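PA14 domain-containing protein (Clostridium clariflavum, PDB 6QDI) probably senses plant-biomass polysaccharides outside the cell through tandem calcium-binding PA14 domains of an RsgI-type anti-sigma factor. Local coordinates at residues Asp7-Asp10 with Asn16-Leu19; Asn33-Glu38 with Glu43-Arg48; Glu38-Glu43 with Gly174-Ile179; Phe63-Ser66 with Gly70-Leu73; Trp183-Pro188 with Gln194-Ser199. One frame throughout, in Å; residues are numbered along the deposited sequence. Where two conformers were deposited one is given.

From the N terminus, contact 1 closes the first hairpin, strand 4-9 against strand 17-23. Contact 2 then closes the short loop before strand 44-53, the other neighbour of strand 4-9 in the same sheet. Contact 3 starts inside that loop, so the two cross, sharing Glu38 and Glu43; its far segment, 174-179, lies in the second PA14 domain. Contact 4 is nested within the long span that contact 3 closes and joins the two sheets of the first domain. Contact 5 follows, closing a loop of the second domain beside one of that domain's two calcium ions. Contacts 1, 2 and 3 meet round one calcium ion, and contact 5 touches contacts 2 and 3 across the domain interface.

Contact 1: Asp7-Asp10 with Asn16-Leu19; sequences DYFD and NFKL. With CA (calcium ion), chain G.
Tyr8 and Leu19 pair through their backbones: Tyr8 N donates a hydrogen bond to Leu19 O at 2.8 Å. Tyr8 O takes a second strong bond, from Lys18 N at 2.9 Å, while Leu19 N reaches the same oxygen only weakly. Two successive residues thus face one, a classic beta bulge in the antiparallel hairpin of strands 4-9 and 17-23. Past the bulge, Asp10 N bonds Asn16 O at 2.9 Å. The Asp10 carbonyl oxygen continues outward to the calcium ion at 2.4 Å, a site completed by Asp42, Ser44 and three waters. One of those waters donates to Asp10 OD1, which also accepts from Arg40 N. The other oxygen, Asp10 OD2, has the aliphatic part of Lys18 crossing it, with CE of Lys18 at 3.2 Å from OD2; the ammonium lies farther off, beyond salt-bridge range.

On the sheet face carrying Phe9 and Phe17, CE1 of Phe9 packs on CB of Phe17 at 3.8 Å. Phe17 CG stands anti to the backbone N (chi1 172°), which carries the ring toward Asp7, away from the turn, until its CE1 edge meets OD1 of Asp7 at 3.6 Å. That carboxylate is held by Thr20, and Tyr146 stacks on the Phe17 ring. On the other face, the CB atoms of Tyr8 and Leu19 meet. The bonding is consistent with the hairpin holding the Asp10 carbonyl in place for the metal, while the carboxylate serves the site through water; nearby Lys18 would probably temper its negative charge.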
# COMPACT_ATOMS: atom_id res chain seq x y z
N ASP A 7 -1.02 7.28 8.25
CA ASP A 7 -0.40 7.20 6.94
C ASP A 7 -1.22 6.19 6.16
O ASP A 7 -1.37 5.03 6.58
CB ASP A 7 1.06 6.79 7.07
CG ASP A 7 1.91 7.85 7.71
OD1 ASP A 7 1.70 9.05 7.47
OD2 ASP A 7 2.80 7.46 8.49
N TYR A 8 -1.74 6.66 5.03
CA TYR A 8 -2.65 5.90 4.21
C TYR A 8 -1.96 5.44 2.94
O TYR A 8 -1.37 6.25 2.20
CB TYR A 8 -3.90 6.79 3.84
CG TYR A 8 -4.79 7.06 5.04
CD1 TYR A 8 -4.41 7.95 6.05
CD2 TYR A 8 -5.99 6.40 5.17
CE1 TYR A 8 -5.19 8.16 7.17
CE2 TYR A 8 -6.80 6.59 6.29
CZ TYR A 8 -6.39 7.45 7.29
OH TYR A 8 -7.24 7.61 8.38
N PHE A 9 -2.09 4.13 2.68
CA PHE A 9 -1.39 3.44 1.62
C PHE A 9 -2.38 2.86 0.63
O PHE A 9 -3.46 2.38 1.00
CB PHE A 9 -0.54 2.31 2.20
CG PHE A 9 0.53 2.81 3.15
CD1 PHE A 9 1.80 3.12 2.68
CD2 PHE A 9 0.30 2.93 4.51
CE1 PHE A 9 2.78 3.59 3.54
CE2 PHE A 9 1.29 3.40 5.36
CZ PHE A 9 2.52 3.71 4.86
N ASP A 10 -1.99 2.86 -0.64
CA ASP A 10 -2.86 2.47 -1.73
C ASP A 10 -2.96 0.96 -1.92
O ASP A 10 -3.71 0.53 -2.76
CB ASP A 10 -2.39 3.09 -3.07
CG ASP A 10 -3.46 3.93 -3.79
OD1 ASP A 10 -4.53 4.14 -3.31
OD2 ASP A 10 -3.09 4.56 -4.85
N ASN A 16 3.06 1.98 -0.97
CA ASN A 16 2.57 3.01 -1.87
C ASN A 16 1.77 4.08 -1.12
O ASN A 16 0.55 4.17 -1.20
CB ASN A 16 1.83 2.45 -3.09
CG ASN A 16 1.78 3.43 -4.19
OD1 ASN A 16 2.52 4.43 -4.18
ND2 ASN A 16 1.02 3.13 -5.21
N PHE A 17 2.50 4.87 -0.35
CA PHE A 17 1.96 5.96 0.43
C PHE A 17 1.27 7.00 -0.42
O PHE A 17 1.84 7.44 -1.44
CB PHE A 17 3.13 6.61 1.19
CG PHE A 17 2.75 7.87 1.90
CD1 PHE A 17 2.18 7.84 3.16
CD2 PHE A 17 2.99 9.09 1.32
CE1 PHE A 17 1.84 9.03 3.83
CE2 PHE A 17 2.62 10.27 1.95
CZ PHE A 17 2.08 10.24 3.21
N LYS A 18 0.07 7.40 -0.02
CA LYS A 18 -0.65 8.46 -0.68
C LYS A 18 -1.04 9.66 0.16
O LYS A 18 -1.30 10.73 -0.42
CB LYS A 18 -1.89 7.92 -1.38
CG LYS A 18 -1.61 6.86 -2.45
CD LYS A 18 -0.83 7.42 -3.67
CE LYS A 18 -0.50 6.35 -4.72
NZ LYS A 18 0.27 6.84 -5.92
N LEU A 19 -1.11 9.54 1.48
CA LEU A 19 -1.66 10.64 2.29
C LEU A 19 -1.31 10.43 3.73
O LEU A 19 -1.40 9.29 4.25
CB LEU A 19 -3.18 10.67 2.18
CG LEU A 19 -3.93 11.68 3.02
CD1 LEU A 19 -3.71 13.09 2.49
CD2 LEU A 19 -5.40 11.32 3.03
CA CA G . -5.71 -0.22 -3.85
O HOH W 1 -6.33 1.98 -3.19
O HOH W 2 -4.55 1.01 -5.67
O HOH W 3 -3.88 -1.76 -4.45

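Contact 2: Asn33-Glu38 with Glu43-Arg48. With CA (calcium ion), chain G.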
# COMPACT_ATOMS: atom_id res chain seq x y z
N ASN A 33 -16.14 2.21 0.10
CA ASN A 33 -15.44 3.34 -0.51
C ASN A 33 -14.14 3.62 0.16
O ASN A 33 -13.85 3.11 1.22
CB ASN A 33 -16.30 4.56 -0.45
CG ASN A 33 -17.45 4.44 -1.40
OD1 ASN A 33 -17.28 3.97 -2.55
ND2 ASN A 33 -18.61 4.79 -0.94
N SER A 34 -13.37 4.46 -0.46
CA SER A 34 -12.08 4.78 -0.02
C SER A 34 -12.04 5.61 1.28
O SER A 34 -12.98 6.39 1.52
CB SER A 34 -11.52 5.62 -1.20
OG SER A 34 -10.27 6.05 -0.92
N PRO A 35 -10.93 5.58 2.04
CA PRO A 35 -10.84 6.55 3.14
C PRO A 35 -10.61 7.98 2.74
O PRO A 35 -10.77 8.86 3.59
CB PRO A 35 -9.61 6.10 3.96
CG PRO A 35 -9.30 4.78 3.50
CD PRO A 35 -9.84 4.59 2.11
N ALA A 36 -10.16 8.23 1.52
CA ALA A 36 -9.77 9.59 1.15
C ALA A 36 -9.64 9.65 -0.35
O ALA A 36 -9.33 8.64 -0.99
CB ALA A 36 -8.44 9.94 1.81
N LYS A 37 -9.78 10.87 -0.91
CA LYS A 37 -9.71 11.01 -2.37
C LYS A 37 -8.36 10.57 -2.95
O LYS A 37 -8.29 10.14 -4.09
CB LYS A 37 -10.07 12.42 -2.78
CG LYS A 37 -9.08 13.49 -2.40
CD LYS A 37 -9.58 14.86 -2.82
CE LYS A 37 -8.54 15.95 -2.62
NZ LYS A 37 -8.12 16.10 -1.21
N GLU A 38 -7.31 10.64 -2.13
CA GLU A 38 -5.97 10.28 -2.55
C GLU A 38 -5.76 8.78 -2.68
O GLU A 38 -4.77 8.35 -3.26
CB GLU A 38 -4.92 10.84 -1.58
CG GLU A 38 -4.76 12.35 -1.61
CD GLU A 38 -5.79 13.10 -0.79
OE1 GLU A 38 -6.64 12.47 -0.09
OE2 GLU A 38 -5.77 14.35 -0.82
N GLU A 43 -11.04 -0.80 -3.08
CA GLU A 43 -11.27 -1.74 -1.98
C GLU A 43 -10.03 -2.43 -1.46
O GLU A 43 -10.14 -3.37 -0.68
CB GLU A 43 -12.40 -2.74 -2.26
CG GLU A 43 -13.65 -2.15 -2.88
CD GLU A 43 -14.70 -3.15 -3.21
OE1 GLU A 43 -14.64 -4.32 -2.73
OE2 GLU A 43 -15.62 -2.79 -4.01
N SER A 44 -8.84 -1.96 -1.87
CA SER A 44 -7.57 -2.52 -1.36
C SER A 44 -6.70 -1.40 -0.81
O SER A 44 -6.15 -0.61 -1.58
CB SER A 44 -6.84 -3.31 -2.42
OG SER A 44 -6.58 -2.58 -3.58
N TYR A 45 -6.58 -1.28 0.51
CA TYR A 45 -5.84 -0.17 1.09
C TYR A 45 -5.43 -0.53 2.49
O TYR A 45 -5.86 -1.56 3.04
CB TYR A 45 -6.65 1.17 1.03
CG TYR A 45 -8.00 1.10 1.69
CD1 TYR A 45 -8.12 1.27 3.06
CD2 TYR A 45 -9.16 0.85 0.96
CE1 TYR A 45 -9.37 1.20 3.69
CE2 TYR A 45 -10.40 0.77 1.58
CZ TYR A 45 -10.48 0.93 2.94
OH TYR A 45 -11.69 0.84 3.60
N SER A 46 -4.56 0.28 3.07
CA SER A 46 -4.07 -0.02 4.41
C SER A 46 -3.66 1.29 5.06
O SER A 46 -3.49 2.32 4.39
CB SER A 46 -2.93 -1.06 4.36
OG SER A 46 -1.85 -0.62 3.52
N VAL A 47 -3.54 1.26 6.39
CA VAL A 47 -3.27 2.45 7.18
C VAL A 47 -2.37 2.08 8.33
O VAL A 47 -2.51 1.00 8.95
CB VAL A 47 -4.58 3.06 7.75
CG1 VAL A 47 -4.29 4.43 8.33
CG2 VAL A 47 -5.67 3.16 6.70
N ARG A 48 -1.42 2.98 8.65
CA ARG A 48 -0.66 2.89 9.88
C ARG A 48 -0.90 4.16 10.69
O ARG A 48 -0.70 5.27 10.20
CB ARG A 48 0.82 2.76 9.66
CG ARG A 48 1.63 2.66 10.94
CD ARG A 48 3.12 2.59 10.70
NE ARG A 48 3.50 1.38 10.00
CZ ARG A 48 4.02 1.32 8.78
NH1 ARG A 48 4.14 2.38 8.03
NH2 ARG A 48 4.33 0.11 8.28
CA CA G . -5.71 -0.22 -3.85
O HOH W 4 -13.70 0.49 1.86
O HOH W 2 -4.55 1.01 -5.67
O HOH W 3 -3.88 -1.76 -4.45
O HOH W 1 -6.33 1.98 -3.19
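Pro35 and Tyr45 join the loop before strand 44-53 to the strand itself, in the first PA14 domain of the chain and beside the first of its two calcium sites. The loop follows strand 27-31 and leads to Asp42 and Ser44; Pro35 makes its main contact with the strand. The two side chains approach from opposite directions. Pro35 presents the CG-CD edge of its ring to one face of the phenol: CD sits over the centre, 3.6 Å from the centroid of the Tyr45 ring and only 5° off its normal, a well-centred CH-pi contact. Pro35 CG is displaced toward one side, 3.6 Å from Tyr45 CE1.

Tyr45 CG lies between the backbone N and the carbonyl carbon (chi1 56°), which turns the ring toward the loop. Its flanks are shared with Ile39, Tyr110 and Asn112, the last a ligand of the second calcium of this domain. Immediately before it, Ser44 holds the first calcium twice, through its carbonyl O at 2.3 Å and its OG at 2.5 Å. Asp10 O, both carboxylate oxygens of Asp42 and three waters bring the coordination to eight.

At the outer end of the phenol a water takes over. Tyr45 OH and Asn33 O are 3.9 Å apart, and a water lying at the edge of the ring, in its plane, bridges them: Tyr45 OH donates to the water at 2.7 Å, and the water in turn donates to Asn33 O at 2.7 Å.

Contact 3: Glu38-Glu43 with Gly174-Ile179; sequences EIRNDE and GIDSVI. With CA (calcium ion), chain G.
Arg40 and Asp176 make the whole of this contact: NH2 of Arg40 stands 2.6 Å from OD1 of Asp176 in a short salt bridge. The separation is tight, but as a hydrogen bond it is weak, with an N-H...O angle of 122°, so attraction between charges probably counts for more than directionality. The side chains cross at about a right angle, while the guanidinium and carboxylate planes are only modestly inclined to each other. Arg40 leaves its backbone with CG anti to N, then bends at both chi2 (88°) and chi3 (62°) to bring NH2 to the aspartate. Asp176 is buried and doubly engaged: its OD2 accepts from Tyr161 and Trp202, and Tyr161 OH also bonds Arg40 NH1, closing a polar cluster.

The bridge spans the interface of the two PA14 domains, from the calcium-binding loop of the first to the end of strand 170-176 in the second. Phe181 of strand 180-184 packs against both side chains, but the two segments themselves stand well apart. The CA atoms of Arg40 and Asp176 are 10.5 Å from each other, and only 65 Å² is buried in all.

On its other side the loop turns to metal and water. Asn41 centres an inverse gamma turn, closed by a weak bond from Asp42 N to Arg40 O. That same carbonyl accepts a hydrogen bond from a calcium-bound water, 2.8 Å from Arg40 O, while Asp42 chelates the ion with OD1 and OD2, each at 2.5 Å.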
# COMPACT_ATOMS: atom_id res chain seq x y z
N GLU A 38 -7.31 10.64 -2.13
CA GLU A 38 -5.97 10.28 -2.55
C GLU A 38 -5.76 8.78 -2.68
O GLU A 38 -4.77 8.35 -3.26
CB GLU A 38 -4.92 10.84 -1.58
CG GLU A 38 -4.76 12.35 -1.61
CD GLU A 38 -5.79 13.10 -0.79
OE1 GLU A 38 -6.64 12.47 -0.09
OE2 GLU A 38 -5.77 14.35 -0.82
N ILE A 39 -6.66 7.98 -2.09
CA ILE A 39 -6.56 6.53 -2.11
C ILE A 39 -7.52 6.03 -3.17
O ILE A 39 -8.74 6.32 -3.10
CB ILE A 39 -6.92 5.97 -0.71
CG1 ILE A 39 -5.87 6.38 0.33
CG2 ILE A 39 -7.06 4.45 -0.71
CD1 ILE A 39 -4.53 5.68 0.17
N ARG A 40 -7.00 5.27 -4.12
CA ARG A 40 -7.81 4.71 -5.22
C ARG A 40 -8.99 3.94 -4.61
O ARG A 40 -8.83 3.13 -3.68
CB ARG A 40 -6.96 3.77 -6.10
CG ARG A 40 -7.69 3.23 -7.35
CD ARG A 40 -7.51 4.20 -8.52
NE ARG A 40 -6.08 4.19 -8.72
CZ ARG A 40 -5.42 3.44 -9.58
NH1 ARG A 40 -6.07 2.68 -10.41
NH2 ARG A 40 -4.08 3.45 -9.58
N ASN A 41 -10.17 4.13 -5.18
CA ASN A 41 -11.41 3.53 -4.68
C ASN A 41 -11.59 2.13 -5.26
O ASN A 41 -12.53 1.88 -6.01
CB ASN A 41 -12.62 4.43 -5.01
CG ASN A 41 -13.84 3.96 -4.33
OD1 ASN A 41 -13.76 3.26 -3.30
ND2 ASN A 41 -15.00 4.39 -4.83
N ASP A 42 -10.68 1.24 -4.88
CA ASP A 42 -10.66 -0.11 -5.41
C ASP A 42 -10.82 -1.19 -4.34
O ASP A 42 -10.70 -2.37 -4.66
CB ASP A 42 -9.39 -0.38 -6.21
CG ASP A 42 -8.13 -0.35 -5.36
OD1 ASP A 42 -8.22 -0.09 -4.16
OD2 ASP A 42 -7.03 -0.61 -5.89
N GLU A 43 -11.04 -0.80 -3.08
CA GLU A 43 -11.27 -1.74 -1.98
C GLU A 43 -10.03 -2.43 -1.46
O GLU A 43 -10.14 -3.37 -0.68
CB GLU A 43 -12.40 -2.74 -2.26
CG GLU A 43 -13.65 -2.15 -2.88
CD GLU A 43 -14.70 -3.15 -3.21
OE1 GLU A 43 -14.64 -4.32 -2.73
OE2 GLU A 43 -15.62 -2.79 -4.01
N GLY A 174 -6.04 5.29 -18.25
CA GLY A 174 -5.64 6.44 -17.46
C GLY A 174 -4.15 6.48 -17.29
O GLY A 174 -3.41 5.89 -18.09
N ILE A 175 -3.69 7.17 -16.24
CA ILE A 175 -2.28 7.26 -15.87
C ILE A 175 -2.10 6.73 -14.44
O ILE A 175 -2.85 7.12 -13.53
CB ILE A 175 -1.75 8.70 -16.01
CG1 ILE A 175 -1.74 9.09 -17.49
CG2 ILE A 175 -0.34 8.79 -15.39
CD1 ILE A 175 -1.44 10.53 -17.76
N ASP A 176 -1.14 5.83 -14.26
CA ASP A 176 -0.70 5.36 -12.93
C ASP A 176 0.65 5.99 -12.60
O ASP A 176 1.56 5.93 -13.40
CB ASP A 176 -0.58 3.81 -12.90
CG ASP A 176 -1.89 3.12 -12.62
OD1 ASP A 176 -2.65 3.64 -11.78
OD2 ASP A 176 -2.16 2.05 -13.24
N SER A 177 0.72 6.62 -11.43
CA SER A 177 1.90 7.36 -11.03
C SER A 177 3.17 6.52 -10.99
O SER A 177 4.25 6.97 -11.40
CB SER A 177 1.61 7.96 -9.66
OG SER A 177 0.54 8.89 -9.79
N VAL A 178 3.03 5.34 -10.39
CA VAL A 178 4.06 4.34 -10.28
C VAL A 178 3.46 2.95 -10.46
O VAL A 178 2.25 2.81 -10.37
CB VAL A 178 4.83 4.40 -8.94
CG1 VAL A 178 5.62 5.66 -8.79
CG2 VAL A 178 3.91 4.18 -7.76
N ILE A 179 4.30 1.96 -10.71
CA ILE A 179 3.85 0.59 -10.75
C ILE A 179 4.29 -0.07 -9.44
O ILE A 179 5.38 -0.60 -9.33
CB ILE A 179 4.35 -0.16 -11.97
CG1 ILE A 179 4.22 0.63 -13.26
CG2 ILE A 179 3.65 -1.54 -12.04
CD1 ILE A 179 2.86 1.20 -13.52
CA CA G . -5.71 -0.22 -3.85
O HOH W 1 -6.33 1.98 -3.19
O HOH W 2 -4.55 1.01 -5.67
O HOH W 3 -3.88 -1.76 -4.45

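Contact 4: Phe63-Ser66 with Gly70-Leu73; sequences FYIS and GVRL
Ile65 and Val71 reach toward each other tip to tip across the core of the first PA14 domain's beta sandwich. Strands 59-68 and 71-75 belong to different sheets and run nearly antiparallel, 166° between their directions, with 9.3 Å between their axes. They meet through side chains, without hydrogen bonds across the gap. The crossing between sheets takes only a few residues, among them Asp68 and Asn69, ligands of the second calcium of this domain.

Ile65 stands between two partners. Its CG2 branch lies against Val71, 4.0 Å from CG2 of that residue, while its CD1 points onward between Val71 and Leu73. The approach of Ile65 CD1 to Val71 CG1 is unusually short, but Val71 was modelled in two conformers and the closeness is doubtful. Leu73 crosses Ile65 obliquely, its CB 3.9 Å from Ile65 CD1. Leu108 and Leu121, one from each sheet, pack round the same isoleucine.

Phe63 and Leu73 cross at about a right angle. Leu73 CG is anti to the backbone N (chi1 176°), which sends the isobutyl group across to the opposite sheet, and its CD2 comes to rest 3.8 Å from CB of Phe63.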
# COMPACT_ATOMS: atom_id res chain seq x y z
N PHE A 63 -7.63 -3.29 25.57
CA PHE A 63 -7.89 -2.66 24.28
C PHE A 63 -8.74 -3.59 23.44
O PHE A 63 -8.47 -4.81 23.42
CB PHE A 63 -6.57 -2.31 23.56
CG PHE A 63 -5.82 -1.20 24.26
CD1 PHE A 63 -4.94 -1.46 25.32
CD2 PHE A 63 -6.05 0.11 23.93
CE1 PHE A 63 -4.34 -0.44 26.01
CE2 PHE A 63 -5.43 1.13 24.59
CZ PHE A 63 -4.55 0.87 25.62
N TYR A 64 -9.77 -3.03 22.81
CA TYR A 64 -10.69 -3.78 22.00
C TYR A 64 -10.58 -3.27 20.57
O TYR A 64 -10.64 -2.05 20.35
CB TYR A 64 -12.14 -3.60 22.45
CG TYR A 64 -12.39 -3.80 23.92
CD1 TYR A 64 -12.09 -2.81 24.84
CD2 TYR A 64 -12.95 -4.97 24.40
CE1 TYR A 64 -12.35 -2.97 26.20
CE2 TYR A 64 -13.23 -5.14 25.76
CZ TYR A 64 -12.88 -4.17 26.64
OH TYR A 64 -13.16 -4.37 27.98
N ILE A 65 -10.53 -4.19 19.62
CA ILE A 65 -10.58 -3.86 18.23
C ILE A 65 -11.74 -4.56 17.55
O ILE A 65 -11.95 -5.75 17.72
CB ILE A 65 -9.24 -4.16 17.56
CG1 ILE A 65 -8.21 -3.11 18.05
CG2 ILE A 65 -9.35 -4.03 16.05
CD1 ILE A 65 -6.83 -3.07 17.47
N SER A 66 -12.48 -3.78 16.76
CA SER A 66 -13.42 -4.27 15.74
C SER A 66 -12.75 -4.01 14.40
O SER A 66 -12.28 -2.88 14.18
CB SER A 66 -14.75 -3.51 15.85
OG SER A 66 -15.28 -3.56 17.15
N GLY A 70 -7.51 -6.84 8.46
CA GLY A 70 -6.49 -7.16 9.46
C GLY A 70 -6.07 -5.98 10.32
O GLY A 70 -6.11 -4.83 9.88
N VAL A 71 -5.64 -6.29 11.55
CA VAL A 71 -5.07 -5.30 12.46
C VAL A 71 -3.90 -5.88 13.22
O VAL A 71 -3.92 -7.07 13.61
CB VAL A 71 -6.13 -4.78 13.46
CG1 VAL A 71 -5.53 -4.10 14.71
CG2 VAL A 71 -7.14 -3.89 12.76
N ARG A 72 -2.91 -5.03 13.49
CA ARG A 72 -1.90 -5.26 14.52
C ARG A 72 -1.88 -4.03 15.40
O ARG A 72 -1.82 -2.92 14.90
CB ARG A 72 -0.50 -5.52 13.93
CG ARG A 72 -0.38 -6.88 13.24
CD ARG A 72 1.03 -7.34 13.02
NE ARG A 72 1.11 -8.72 12.46
CZ ARG A 72 1.46 -9.03 11.21
NH1 ARG A 72 1.70 -8.05 10.29
NH2 ARG A 72 1.54 -10.32 10.86
N LEU A 73 -1.86 -4.24 16.73
CA LEU A 73 -1.80 -3.15 17.71
C LEU A 73 -0.64 -3.34 18.66
O LEU A 73 -0.58 -4.37 19.31
CB LEU A 73 -3.07 -3.05 18.52
CG LEU A 73 -3.09 -1.99 19.65
CD1 LEU A 73 -3.06 -0.59 19.10
CD2 LEU A 73 -4.30 -2.18 20.53

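Contact 5: Trp183-Pro188 with Gln194-Ser199; sequences WGVGSP and QDQKFS. With CA (calcium ion), chain F.
Phe198 fills the angle between Trp183 and Pro188. Its CG lies between the backbone N and the carbonyl carbon (chi1 60°), lifting the ring off the start of strand 198-207 toward the loop. The ring points its edge at one face of the Trp183 six-membered ring, a T-shaped pair with planes at 87° and centroids 5.6 Å apart. Pro188 covers one Phe198 face, its CD 3.7 Å from the centroid and offset toward the rim.

Gln196 leaves its backbone with CG beside N, then bends at chi2 (79°), folding the amide back over the CB of Val185. Its NE2 donates to Val185 O at 2.9 Å, almost straight and on a lone pair of Val185 O, in the carbonyl plane. A water adds to this joint, donating to Val185 O and Ser187 OG and accepting from Gln196 N; Ser187 OG also bonds Asn193 O.

Next to it in the chain, Asp195 binds the calcium ion with both carboxylate oxygens, and its OD1 accepts from Lys197 N in an Asx turn. Lys197 O binds the same ion at 2.3 Å, with Asp163 O and three waters. The chemistry is consistent with a loop of the second PA14 domain held both by the packing of Phe198 on Trp183 and Pro188 and by the metal-bound turn, with amide and water bonds between.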
# COMPACT_ATOMS: atom_id res chain seq x y z
N TRP A 183 -3.02 -5.64 -4.60
CA TRP A 183 -4.45 -5.49 -4.44
C TRP A 183 -5.05 -6.57 -3.52
O TRP A 183 -6.26 -6.57 -3.33
CB TRP A 183 -5.17 -5.59 -5.78
CG TRP A 183 -4.76 -4.60 -6.83
CD1 TRP A 183 -5.19 -3.31 -6.96
CD2 TRP A 183 -3.87 -4.85 -7.94
NE1 TRP A 183 -4.58 -2.72 -8.06
CE2 TRP A 183 -3.80 -3.65 -8.68
CE3 TRP A 183 -3.16 -5.96 -8.39
CZ2 TRP A 183 -3.05 -3.55 -9.89
CZ3 TRP A 183 -2.38 -5.84 -9.53
CH2 TRP A 183 -2.35 -4.66 -10.26
N GLY A 184 -4.24 -7.50 -3.01
CA GLY A 184 -4.84 -8.69 -2.41
C GLY A 184 -5.69 -9.38 -3.44
O GLY A 184 -5.21 -9.68 -4.54
N VAL A 185 -6.94 -9.64 -3.12
CA VAL A 185 -7.87 -10.27 -4.04
C VAL A 185 -8.77 -9.23 -4.73
O VAL A 185 -9.69 -9.61 -5.48
CB VAL A 185 -8.67 -11.42 -3.39
CG1 VAL A 185 -7.72 -12.53 -3.01
CG2 VAL A 185 -9.50 -10.92 -2.22
N GLY A 186 -8.47 -7.95 -4.56
CA GLY A 186 -9.19 -6.89 -5.27
C GLY A 186 -8.72 -6.71 -6.73
O GLY A 186 -7.75 -7.31 -7.16
N SER A 187 -9.46 -5.86 -7.41
CA SER A 187 -9.15 -5.51 -8.79
C SER A 187 -8.57 -4.11 -8.86
O SER A 187 -8.59 -3.36 -7.89
CB SER A 187 -10.40 -5.63 -9.65
OG SER A 187 -10.81 -6.98 -9.64
N PRO A 188 -8.07 -3.69 -10.05
CA PRO A 188 -7.41 -2.38 -10.08
C PRO A 188 -8.34 -1.19 -10.04
O PRO A 188 -7.87 -0.08 -9.81
CB PRO A 188 -6.60 -2.45 -11.42
CG PRO A 188 -6.36 -3.91 -11.61
CD PRO A 188 -7.68 -4.52 -11.21
N GLN A 194 -14.50 -8.18 -9.65
CA GLN A 194 -13.65 -8.64 -8.53
C GLN A 194 -13.62 -10.18 -8.48
O GLN A 194 -14.17 -10.83 -7.58
CB GLN A 194 -14.14 -8.03 -7.25
CG GLN A 194 -13.11 -8.06 -6.15
CD GLN A 194 -13.69 -7.42 -4.90
OE1 GLN A 194 -14.39 -8.10 -4.15
NE2 GLN A 194 -13.46 -6.13 -4.71
N ASP A 195 -13.01 -10.77 -9.53
CA ASP A 195 -12.94 -12.23 -9.72
C ASP A 195 -11.51 -12.77 -9.78
O ASP A 195 -11.33 -13.92 -10.14
CB ASP A 195 -13.73 -12.67 -10.98
CG ASP A 195 -13.19 -12.10 -12.27
OD1 ASP A 195 -12.12 -11.50 -12.28
OD2 ASP A 195 -13.90 -12.22 -13.31
N GLN A 196 -10.52 -11.94 -9.46
CA GLN A 196 -9.11 -12.34 -9.43
C GLN A 196 -8.57 -12.82 -10.75
O GLN A 196 -7.56 -13.44 -10.81
CB GLN A 196 -8.78 -13.36 -8.30
CG GLN A 196 -9.17 -12.89 -6.90
CD GLN A 196 -10.66 -13.04 -6.63
OE1 GLN A 196 -11.23 -14.11 -6.85
NE2 GLN A 196 -11.26 -12.03 -6.09
N LYS A 197 -9.24 -12.46 -11.85
CA LYS A 197 -8.84 -12.86 -13.18
C LYS A 197 -8.92 -11.61 -14.03
O LYS A 197 -10.01 -11.25 -14.55
CB LYS A 197 -9.76 -13.94 -13.71
CG LYS A 197 -9.63 -15.24 -12.96
CD LYS A 197 -10.60 -16.28 -13.49
CE LYS A 197 -12.02 -15.97 -13.05
N PHE A 198 -7.80 -10.90 -14.19
CA PHE A 198 -7.81 -9.61 -14.85
C PHE A 198 -6.39 -9.34 -15.31
O PHE A 198 -5.46 -10.05 -14.94
CB PHE A 198 -8.37 -8.51 -13.94
CG PHE A 198 -7.59 -8.30 -12.67
CD1 PHE A 198 -6.42 -7.56 -12.64
CD2 PHE A 198 -8.03 -8.85 -11.47
CE1 PHE A 198 -5.70 -7.41 -11.45
CE2 PHE A 198 -7.31 -8.66 -10.30
CZ PHE A 198 -6.16 -7.95 -10.28
N SER A 199 -6.22 -8.29 -16.13
CA SER A 199 -4.90 -7.98 -16.65
C SER A 199 -4.76 -6.50 -16.93
O SER A 199 -5.75 -5.76 -16.94
CB SER A 199 -4.59 -8.84 -17.87
OG SER A 199 -5.56 -8.69 -18.89
CA CA F . -12.31 -11.07 -14.75
O HOH W 5 -10.26 -9.35 -8.28
O HOH W 6 -11.74 -4.44 -6.34
O HOH W 7 -14.43 -10.58 -15.78
O HOH W 8 -12.24 -13.07 -15.99
O HOH W 9 -12.29 -8.91 -13.82